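Local coordinates for protein 2-c-methyl-d-erythritol 4-phosphate cytidylyltransferase (Streptococcus pneumoniae, PDB 2VSH) that transfers the cytidylyl group of CTP to D-ribitol 5-phosphate, supplying CDP-activated ribitol for teichoic acid precursors, at residues 26-31 and 116-121; 32-37 and 60-65; 218-223 and 227-232. One frame throughout, in Å; residues are numbered along the deposited sequence.

Contact 1. Residues 26-31 and 116-121; sequences LELGDR and RPFITL
Leu28 makes this contact alone for its segment, with one methyl group, CD2, set against Pro117 and Phe118. Coming into it from Leu26 and Glu27, the chain runs as the first arm of a tiny antiparallel hairpin. At Leu28 the side chain leaves the hairpin toward the 116-121 loop: CG stands anti to the backbone N (chi1 -175°), which carries CD2 forward to 4.1 Å from CZ of Phe118. The same methyl lies 4.2 Å from CG of Pro117, so it meets both rings at once, and the leucine crosses each of them at roughly a right angle. Pro117 CG sits 4.0 Å above one face of the Phe118 ring, displaced toward its rim. Pro117 and Phe118 are the two central residues of the type I turn from Arg116 to Ile119. After Leu28 the chain reverses through Gly29, whose phi is positive, and Asp30. Arg31 closes the hairpin: its O accepts from Leu28 N at 2.8 Å, whereas the return bond from Arg31 N to Leu28 O is weak. The little apolar cluster fills a corner between two helices, with His36 and Thr37 of helix 33-42 against Pro117, and Ala229 of helix 223-232 against both Leu28 and Phe118; Thr120 then caps the start of helix 121-133.

Contact 2. Residues 32-37 and 60-65; sequences PILIHT and SHAEDL
Leu65 gives up the most surface here, and it does so to two partners, Pro32 and Ile35, at the start of helix 33-42. Its CG comes to 3.9 Å from CG of Pro32, the pyrrolidine ring and the leucine branch crossing at a slant. Pro32 is the N-cap residue, so Leu65 covers the very beginning of the first helix.

Ile35 reaches across with the far end of its longer branch. CG1 lies anti to the carbonyl carbon (chi1 -68°), and a second turn at chi2 (-58°) brings CD1 against the backbone of Leu65, 3.8 Å from its O and 4.1 Å from its CB. The methyl therefore rests beside the peptide group and the root of the leucine side chain, while Pro32 takes the part further out.

Leu34 works at the other edge of the interface. Its CD2 just meets CB of Ala62, at 4.5 Å, a looser touch than those round Leu65. Both residues also face the central sheet: Leu34 packs on Ile7 and Ala9 of strand 3-9, and Ala62 on Ile79 of strand 77-81. Tyr69, further along helix 59-69, extends the same seam by covering Pro32 and Ile35.

No hydrogen bond or salt bridge joins the two segments. What meets is almost all apolar side chain, apart from the Ile35 methyl resting on the Leu65 carbonyl. No directional interaction between them therefore fixes their relative orientation, and the joint is consistent with the core of an alpha/beta fold.

Contact 3. Residues 218-223 and 227-232; sequences LKITTV and KIAKSM
The run-in to helix 223-232 folds back over the helix it starts, so that Leu218 and Ile220 lie against Ile228, Ala229 and Met232 in its second and third turns. Leu218 covers the most ground. A chi1 of 176° turns CG away from the main-chain nitrogen and sends CD2 onto the helix surface, 3.8 Å from CG2 of Ile228 and 3.7 Å from the backbone N of Ala229. The sulfur of Met232 borders the same methyl, SD standing 4.3 Å from CD2 of Leu218. Leu218 and Ile228 cross nearly at right angles. Ile220 approaches Ala229 by the end of its longer branch: CD1 is 3.6 Å from CB of Ala229, close over the helix surface.

Where the loop passes into the helix, the first turn is closed by the bond from Lys227 N to Val223 O, 3.2 Å long with an angle of 153° at the hydrogen; the donor stands 34° off the carbonyl plane. The extended Lys227 side chain first runs alongside the Val223 carbonyl oxygen, its CG 3.2 Å from that O, before its NZ reaches Ser231 OG of the second subunit in a hydrogen bond, while Ile228 packs on Ile228 of that subunit. One helix thus serves the loop on one hand and the dimer contact on the other.

Thr222 is the N-cap, its side chain holding a backbone N of the first turn, and Asp225 OD2 in return accepts from the backbone N atoms of Thr221 and Thr222. That reciprocal pattern resembles a capping box at the N-terminus of helix 223-232.

In the fold
All three contacts fall within one alpha/beta nucleotidyltransferase domain of the IspD/TarI family. Contact 2 is nested inside the loop closed by contact 1, and contact 3 follows near the C-terminus. Centres of contacts 1 and 2 lie about 11 Å apart, those of 1 and 3 about 10 Å, and those of 2 and 3 about 17 Å, so contact 1 sits between the others. Helix 33-42 ties it to contact 2, where His36 bonds to Leu28 O; Pro117 against Ile220 and Phe118 against Met232 tie it to contact 3. Together they link the dimer-facing helix 223-232 to Leu34, whose side chain lies about 4 Å from those of Ser114 and Ala9, which probably bind CTP.

Contact 1. Residues 26-31 and 116-121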
loop_
_atom_site.group_PDB
_atom_site.type_symbol
_atom_site.label_atom_id
_atom_site.label_comp_id
_atom_site.label_asym_id
_atom_site.label_seq_id
_atom_site.Cartn_x
_atom_site.Cartn_y
_atom_site.Cartn_z
ATOM N N LEU A 26 20.231 -10.729 0.798
ATOM C CA LEU A 26 19.897 -11.538 -0.356
ATOM C C LEU A 26 20.402 -10.913 -1.652
ATOM O O LEU A 26 20.431 -9.692 -1.793
ATOM C CB LEU A 26 18.378 -11.719 -0.414
ATOM C CG LEU A 26 17.872 -13.134 -0.157
ATOM C CD1 LEU A 26 18.726 -13.900 0.835
ATOM C CD2 LEU A 26 16.398 -13.106 0.272
ATOM N N GLU A 27 20.767 -11.769 -2.604
ATOM C CA GLU A 27 21.258 -11.324 -3.905
ATOM C C GLU A 27 20.127 -10.798 -4.780
ATOM O O GLU A 27 19.069 -11.425 -4.902
ATOM C CB GLU A 27 22.003 -12.463 -4.613
ATOM C CG GLU A 27 22.331 -12.200 -6.081
ATOM C CD GLU A 27 23.148 -13.314 -6.712
ATOM O OE1 GLU A 27 24.391 -13.188 -6.710
ATOM O OE2 GLU A 27 22.548 -14.314 -7.198
ATOM N N LEU A 28 20.361 -9.635 -5.375
ATOM C CA LEU A 28 19.547 -9.149 -6.474
ATOM C C LEU A 28 20.474 -9.032 -7.680
ATOM O O LEU A 28 21.457 -8.283 -7.646
ATOM C CB LEU A 28 18.930 -7.794 -6.122
ATOM C CG LEU A 28 17.949 -7.162 -7.109
ATOM C CD1 LEU A 28 16.744 -8.059 -7.382
ATOM C CD2 LEU A 28 17.525 -5.792 -6.604
ATOM N N GLY A 29 20.166 -9.768 -8.741
ATOM C CA GLY A 29 21.047 -9.826 -9.897
ATOM C C GLY A 29 22.251 -10.632 -9.478
ATOM O O GLY A 29 22.166 -11.852 -9.343
ATOM N N ASP A 30 23.365 -9.950 -9.219
ATOM C CA ASP A 30 24.594 -10.642 -8.844
ATOM C C ASP A 30 25.275 -10.055 -7.590
ATOM O O ASP A 30 26.410 -10.412 -7.258
ATOM C CB ASP A 30 25.541 -10.716 -10.051
ATOM C CG ASP A 30 24.981 -11.596 -11.188
ATOM O OD1 ASP A 30 24.973 -12.846 -11.052
ATOM O OD2 ASP A 30 24.549 -11.034 -12.227
ATOM N N ARG A 31 24.545 -9.198 -6.875
ATOM C CA ARG A 31 25.051 -8.515 -5.681
ATOM C C ARG A 31 23.945 -8.393 -4.640
ATOM O O ARG A 31 22.777 -8.258 -5.018
ATOM C CB ARG A 31 25.554 -7.119 -6.060
ATOM C CG ARG A 31 26.969 -7.150 -6.605
ATOM C CD ARG A 31 27.255 -6.111 -7.682
ATOM N NE ARG A 31 26.421 -4.919 -7.591
ATOM C CZ ARG A 31 25.614 -4.514 -8.566
ATOM N NH1 ARG A 31 25.530 -5.208 -9.698
ATOM N NH2 ARG A 31 24.893 -3.417 -8.419
ATOM N N ARG A 116 15.676 -0.664 -0.017
ATOM C CA ARG A 116 15.203 0.209 -1.082
ATOM C C ARG A 116 16.349 0.496 -2.069
ATOM O O ARG A 116 16.882 1.605 -2.087
ATOM C CB ARG A 116 14.639 1.501 -0.514
ATOM C CG ARG A 116 13.226 1.367 0.070
ATOM C CD ARG A 116 12.650 2.735 0.393
ATOM N NE ARG A 116 11.524 2.633 1.324
ATOM C CZ ARG A 116 10.240 2.608 0.977
ATOM N NH1 ARG A 116 9.879 2.669 -0.292
ATOM N NH2 ARG A 116 9.304 2.512 1.910
ATOM N N PRO A 117 16.732 -0.513 -2.886
ATOM C CA PRO A 117 17.900 -0.338 -3.773
ATOM C C PRO A 117 17.667 0.560 -4.995
ATOM O O PRO A 117 18.643 0.880 -5.703
ATOM C CB PRO A 117 18.226 -1.767 -4.215
ATOM C CG PRO A 117 16.934 -2.503 -4.125
ATOM C CD PRO A 117 16.111 -1.838 -3.042
ATOM N N PHE A 118 16.416 0.976 -5.242
ATOM C CA PHE A 118 16.109 1.727 -6.469
ATOM C C PHE A 118 16.052 3.236 -6.267
ATOM O O PHE A 118 15.534 3.967 -7.119
ATOM C CB PHE A 118 14.820 1.222 -7.115
ATOM C CG PHE A 118 14.859 -0.241 -7.439
ATOM C CD1 PHE A 118 15.704 -0.724 -8.438
ATOM C CD2 PHE A 118 14.063 -1.139 -6.741
ATOM C CE1 PHE A 118 15.760 -2.099 -8.729
ATOM C CE2 PHE A 118 14.106 -2.516 -7.032
ATOM C CZ PHE A 118 14.948 -2.983 -8.030
ATOM N N ILE A 119 16.606 3.694 -5.147
ATOM C CA ILE A 119 16.764 5.123 -4.893
ATOM C C ILE A 119 17.678 5.664 -5.986
ATOM O O ILE A 119 18.553 4.949 -6.480
ATOM C CB ILE A 119 17.363 5.374 -3.471
ATOM C CG1 ILE A 119 17.458 6.883 -3.147
ATOM C CG2 ILE A 119 18.700 4.590 -3.302
ATOM C CD1 ILE A 119 18.053 7.199 -1.789
ATOM N N THR A 120 17.473 6.927 -6.363
ATOM C CA THR A 120 18.234 7.562 -7.421
ATOM C C THR A 120 18.992 8.763 -6.844
ATOM O O THR A 120 18.658 9.262 -5.766
ATOM C CB THR A 120 17.295 8.057 -8.545
ATOM O OG1 THR A 120 16.417 9.061 -8.018
ATOM C CG2 THR A 120 16.464 6.898 -9.162
ATOM N N LEU A 121 20.014 9.227 -7.564
ATOM C CA LEU A 121 20.751 10.430 -7.167
ATOM C C LEU A 121 19.813 11.634 -7.120
ATOM O O LEU A 121 19.979 12.532 -6.308
ATOM C CB LEU A 121 21.909 10.700 -8.147
ATOM C CG LEU A 121 23.121 9.768 -7.982
ATOM C CD1 LEU A 121 24.106 9.948 -9.143
ATOM C CD2 LEU A 121 23.806 10.006 -6.646
#

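Contact 2. Residues 32-37 and 60-65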
loop_
_atom_site.group_PDB
_atom_site.type_symbol
_atom_site.label_atom_id
_atom_site.label_comp_id
_atom_site.label_asym_id
_atom_site.label_seq_id
_atom_site.Cartn_x
_atom_site.Cartn_y
_atom_site.Cartn_z
ATOM N N PRO A 32 24.305 -8.441 -3.337
ATOM C CA PRO A 32 23.309 -8.320 -2.267
ATOM C C PRO A 32 22.550 -7.013 -2.359
ATOM O O PRO A 32 23.126 -5.975 -2.730
ATOM C CB PRO A 32 24.143 -8.323 -0.972
ATOM C CG PRO A 32 25.446 -8.943 -1.340
ATOM C CD PRO A 32 25.669 -8.599 -2.801
ATOM N N ILE A 33 21.271 -7.053 -2.004
ATOM C CA ILE A 33 20.443 -5.848 -2.010
ATOM C C ILE A 33 21.129 -4.685 -1.299
ATOM O O ILE A 33 21.142 -3.547 -1.814
ATOM C CB ILE A 33 19.013 -6.129 -1.435
ATOM C CG1 ILE A 33 18.243 -7.045 -2.400
ATOM C CG2 ILE A 33 18.241 -4.803 -1.234
ATOM C CD1 ILE A 33 17.008 -7.758 -1.804
ATOM N N LEU A 34 21.714 -4.958 -0.128
ATOM C CA LEU A 34 22.401 -3.921 0.643
ATOM C C LEU A 34 23.474 -3.208 -0.178
ATOM O O LEU A 34 23.648 -1.989 -0.072
ATOM C CB LEU A 34 23.042 -4.513 1.913
ATOM C CG LEU A 34 23.893 -3.554 2.754
ATOM C CD1 LEU A 34 23.082 -2.355 3.312
ATOM C CD2 LEU A 34 24.620 -4.298 3.874
ATOM N N ILE A 35 24.191 -3.985 -0.981
ATOM C CA ILE A 35 25.274 -3.455 -1.822
ATOM C C ILE A 35 24.742 -2.513 -2.912
ATOM O O ILE A 35 25.312 -1.435 -3.125
ATOM C CB ILE A 35 26.132 -4.588 -2.408
ATOM C CG1 ILE A 35 26.928 -5.294 -1.292
ATOM C CG2 ILE A 35 27.049 -4.067 -3.535
ATOM C CD1 ILE A 35 27.875 -4.363 -0.458
ATOM N N HIS A 36 23.663 -2.930 -3.579
ATOM C CA HIS A 36 22.980 -2.099 -4.574
ATOM C C HIS A 36 22.649 -0.738 -3.976
ATOM O O HIS A 36 22.839 0.306 -4.619
ATOM C CB HIS A 36 21.659 -2.735 -5.006
ATOM C CG HIS A 36 21.808 -3.904 -5.918
ATOM N ND1 HIS A 36 21.990 -3.766 -7.276
ATOM C CD2 HIS A 36 21.775 -5.235 -5.674
ATOM C CE1 HIS A 36 22.086 -4.963 -7.828
ATOM N NE2 HIS A 36 21.955 -5.870 -6.879
ATOM N N THR A 37 22.133 -0.763 -2.747
ATOM C CA THR A 37 21.667 0.443 -2.065
ATOM C C THR A 37 22.846 1.361 -1.702
ATOM O O THR A 37 22.803 2.575 -1.943
ATOM C CB THR A 37 20.862 0.073 -0.779
ATOM O OG1 THR A 37 19.739 -0.749 -1.132
ATOM C CG2 THR A 37 20.352 1.331 -0.081
ATOM N N SER A 60 30.192 -8.003 11.041
ATOM C CA SER A 60 31.365 -8.492 10.302
ATOM C C SER A 60 30.969 -9.039 8.922
ATOM O O SER A 60 31.741 -8.938 7.968
ATOM C CB SER A 60 32.179 -9.507 11.101
ATOM O OG SER A 60 31.521 -10.748 11.199
ATOM N N HIS A 61 29.766 -9.592 8.819
ATOM C CA HIS A 61 29.258 -10.053 7.532
ATOM C C HIS A 61 29.094 -8.870 6.573
ATOM O O HIS A 61 29.565 -8.919 5.436
ATOM C CB HIS A 61 27.944 -10.819 7.687
ATOM C CG HIS A 61 27.339 -11.221 6.382
ATOM N ND1 HIS A 61 27.814 -12.275 5.636
ATOM C CD2 HIS A 61 26.324 -10.682 5.669
ATOM C CE1 HIS A 61 27.106 -12.379 4.525
ATOM N NE2 HIS A 61 26.194 -11.422 4.519
ATOM N N ALA A 62 28.439 -7.810 7.034
ATOM C CA ALA A 62 28.343 -6.570 6.266
ATOM C C ALA A 62 29.720 -6.032 5.838
ATOM O O ALA A 62 29.856 -5.531 4.733
ATOM C CB ALA A 62 27.560 -5.508 7.040
ATOM N N GLU A 63 30.718 -6.130 6.718
ATOM C CA GLU A 63 32.092 -5.716 6.398
ATOM C C GLU A 63 32.732 -6.605 5.321
ATOM O O GLU A 63 33.438 -6.102 4.444
ATOM C CB GLU A 63 32.965 -5.641 7.664
ATOM C CG GLU A 63 32.476 -4.573 8.644
ATOM C CD GLU A 63 33.266 -4.488 9.940
ATOM O OE1 GLU A 63 33.672 -5.536 10.495
ATOM O OE2 GLU A 63 33.468 -3.340 10.413
ATOM N N ASP A 64 32.475 -7.915 5.376
ATOM C CA ASP A 64 32.906 -8.828 4.316
ATOM C C ASP A 64 32.328 -8.406 2.954
ATOM O O ASP A 64 33.044 -8.377 1.950
ATOM C CB ASP A 64 32.493 -10.288 4.618
ATOM C CG ASP A 64 33.271 -10.909 5.773
ATOM O OD1 ASP A 64 34.228 -10.279 6.263
ATOM O OD2 ASP A 64 32.924 -12.049 6.190
ATOM N N LEU A 65 31.037 -8.088 2.931
ATOM C CA LEU A 65 30.343 -7.685 1.701
ATOM C C LEU A 65 30.956 -6.427 1.064
ATOM O O LEU A 65 31.139 -6.361 -0.157
ATOM C CB LEU A 65 28.861 -7.462 1.988
ATOM C CG LEU A 65 27.796 -8.531 1.702
ATOM C CD1 LEU A 65 28.302 -9.984 1.585
ATOM C CD2 LEU A 65 26.653 -8.409 2.696
#

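Contact 3. Residues 218-223 and 227-232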
loop_
_atom_site.group_PDB
_atom_site.type_symbol
_atom_site.label_atom_id
_atom_site.label_comp_id
_atom_site.label_asym_id
_atom_site.label_seq_id
_atom_site.Cartn_x
_atom_site.Cartn_y
_atom_site.Cartn_z
ATOM N N LEU A 218 10.745 0.847 -4.666
ATOM C CA LEU A 218 10.220 -0.327 -3.968
ATOM C C LEU A 218 10.988 -0.655 -2.684
ATOM O O LEU A 218 12.211 -0.587 -2.655
ATOM C CB LEU A 218 10.251 -1.546 -4.924
ATOM C CG LEU A 218 9.842 -2.951 -4.448
ATOM C CD1 LEU A 218 8.335 -3.083 -4.214
ATOM C CD2 LEU A 218 10.284 -4.022 -5.435
ATOM N N LYS A 219 10.245 -1.004 -1.636
ATOM C CA LYS A 219 10.803 -1.568 -0.424
ATOM C C LYS A 219 10.707 -3.094 -0.527
ATOM O O LYS A 219 9.615 -3.638 -0.672
ATOM C CB LYS A 219 10.047 -1.059 0.804
ATOM C CG LYS A 219 10.709 -1.429 2.111
ATOM C CD LYS A 219 9.957 -0.899 3.321
ATOM C CE LYS A 219 10.882 -0.903 4.522
ATOM N NZ LYS A 219 10.131 -0.655 5.767
ATOM N N ILE A 220 11.847 -3.778 -0.489
ATOM C CA ILE A 220 11.840 -5.233 -0.682
ATOM C C ILE A 220 11.644 -5.895 0.677
ATOM O O ILE A 220 12.595 -6.076 1.425
ATOM C CB ILE A 220 13.113 -5.748 -1.413
ATOM C CG1 ILE A 220 13.278 -5.028 -2.754
ATOM C CG2 ILE A 220 13.040 -7.269 -1.614
ATOM C CD1 ILE A 220 14.661 -5.157 -3.386
ATOM N N THR A 221 10.386 -6.210 0.984
ATOM C CA THR A 221 9.987 -6.764 2.277
ATOM C C THR A 221 9.584 -8.232 2.144
ATOM O O THR A 221 10.048 -9.077 2.903
ATOM C CB THR A 221 8.788 -5.945 2.865
ATOM O OG1 THR A 221 9.258 -4.650 3.253
ATOM C CG2 THR A 221 8.181 -6.631 4.071
ATOM N N THR A 222 8.717 -8.522 1.180
ATOM C CA THR A 222 8.158 -9.845 1.027
ATOM C C THR A 222 8.795 -10.545 -0.175
ATOM O O THR A 222 9.455 -9.907 -0.997
ATOM C CB THR A 222 6.613 -9.795 0.805
ATOM O OG1 THR A 222 6.349 -9.243 -0.482
ATOM C CG2 THR A 222 5.913 -8.952 1.877
ATOM N N VAL A 223 8.590 -11.852 -0.276
ATOM C CA VAL A 223 9.085 -12.616 -1.428
ATOM C C VAL A 223 8.417 -12.147 -2.745
ATOM O O VAL A 223 9.006 -12.273 -3.819
ATOM C CB VAL A 223 8.932 -14.162 -1.222
ATOM C CG1 VAL A 223 9.894 -14.932 -2.127
ATOM C CG2 VAL A 223 9.224 -14.536 0.215
ATOM N N LYS A 227 10.385 -10.644 -6.157
ATOM C CA LYS A 227 10.034 -10.971 -7.550
ATOM C C LYS A 227 9.917 -9.710 -8.401
ATOM O O LYS A 227 10.429 -9.656 -9.514
ATOM C CB LYS A 227 8.693 -11.696 -7.622
ATOM C CG LYS A 227 8.574 -12.988 -6.859
ATOM C CD LYS A 227 7.180 -13.574 -7.141
ATOM C CE LYS A 227 6.937 -14.851 -6.352
ATOM N NZ LYS A 227 5.560 -15.369 -6.616
ATOM N N ILE A 228 9.231 -8.704 -7.863
ATOM C CA ILE A 228 9.110 -7.412 -8.523
ATOM C C ILE A 228 10.519 -6.834 -8.764
ATOM O O ILE A 228 10.874 -6.535 -9.903
ATOM C CB ILE A 228 8.192 -6.445 -7.732
ATOM C CG1 ILE A 228 6.768 -7.015 -7.661
ATOM C CG2 ILE A 228 8.154 -5.061 -8.397
ATOM C CD1 ILE A 228 5.899 -6.380 -6.571
ATOM N N ALA A 229 11.337 -6.752 -7.713
ATOM C CA ALA A 229 12.722 -6.279 -7.837
ATOM C C ALA A 229 13.516 -6.974 -8.948
ATOM O O ALA A 229 14.176 -6.311 -9.762
ATOM C CB ALA A 229 13.452 -6.400 -6.497
ATOM N N LYS A 230 13.435 -8.311 -8.993
ATOM C CA LYS A 230 14.103 -9.091 -10.032
ATOM C C LYS A 230 13.625 -8.734 -11.447
ATOM O O LYS A 230 14.430 -8.656 -12.370
ATOM C CB LYS A 230 13.874 -10.591 -9.820
ATOM C CG LYS A 230 14.530 -11.199 -8.602
ATOM C CD LYS A 230 14.345 -12.729 -8.666
ATOM C CE LYS A 230 14.690 -13.407 -7.358
ATOM N NZ LYS A 230 14.423 -14.872 -7.436
ATOM N N SER A 231 12.309 -8.562 -11.607
ATOM C CA SER A 231 11.713 -8.191 -12.890
ATOM C C SER A 231 12.209 -6.816 -13.317
ATOM O O SER A 231 12.390 -6.580 -14.503
ATOM C CB SER A 231 10.180 -8.187 -12.817
ATOM O OG SER A 231 9.693 -7.069 -12.072
ATOM N N MET A 232 12.439 -5.938 -12.340
ATOM C CA MET A 232 12.869 -4.548 -12.572
ATOM C C MET A 232 14.315 -4.418 -13.042
ATOM O O MET A 232 14.625 -3.553 -13.850
ATOM C CB MET A 232 12.685 -3.696 -11.311
ATOM C CG MET A 232 11.250 -3.244 -11.050
ATOM S SD MET A 232 11.058 -2.535 -9.399
ATOM C CE MET A 232 11.815 -0.934 -9.635
#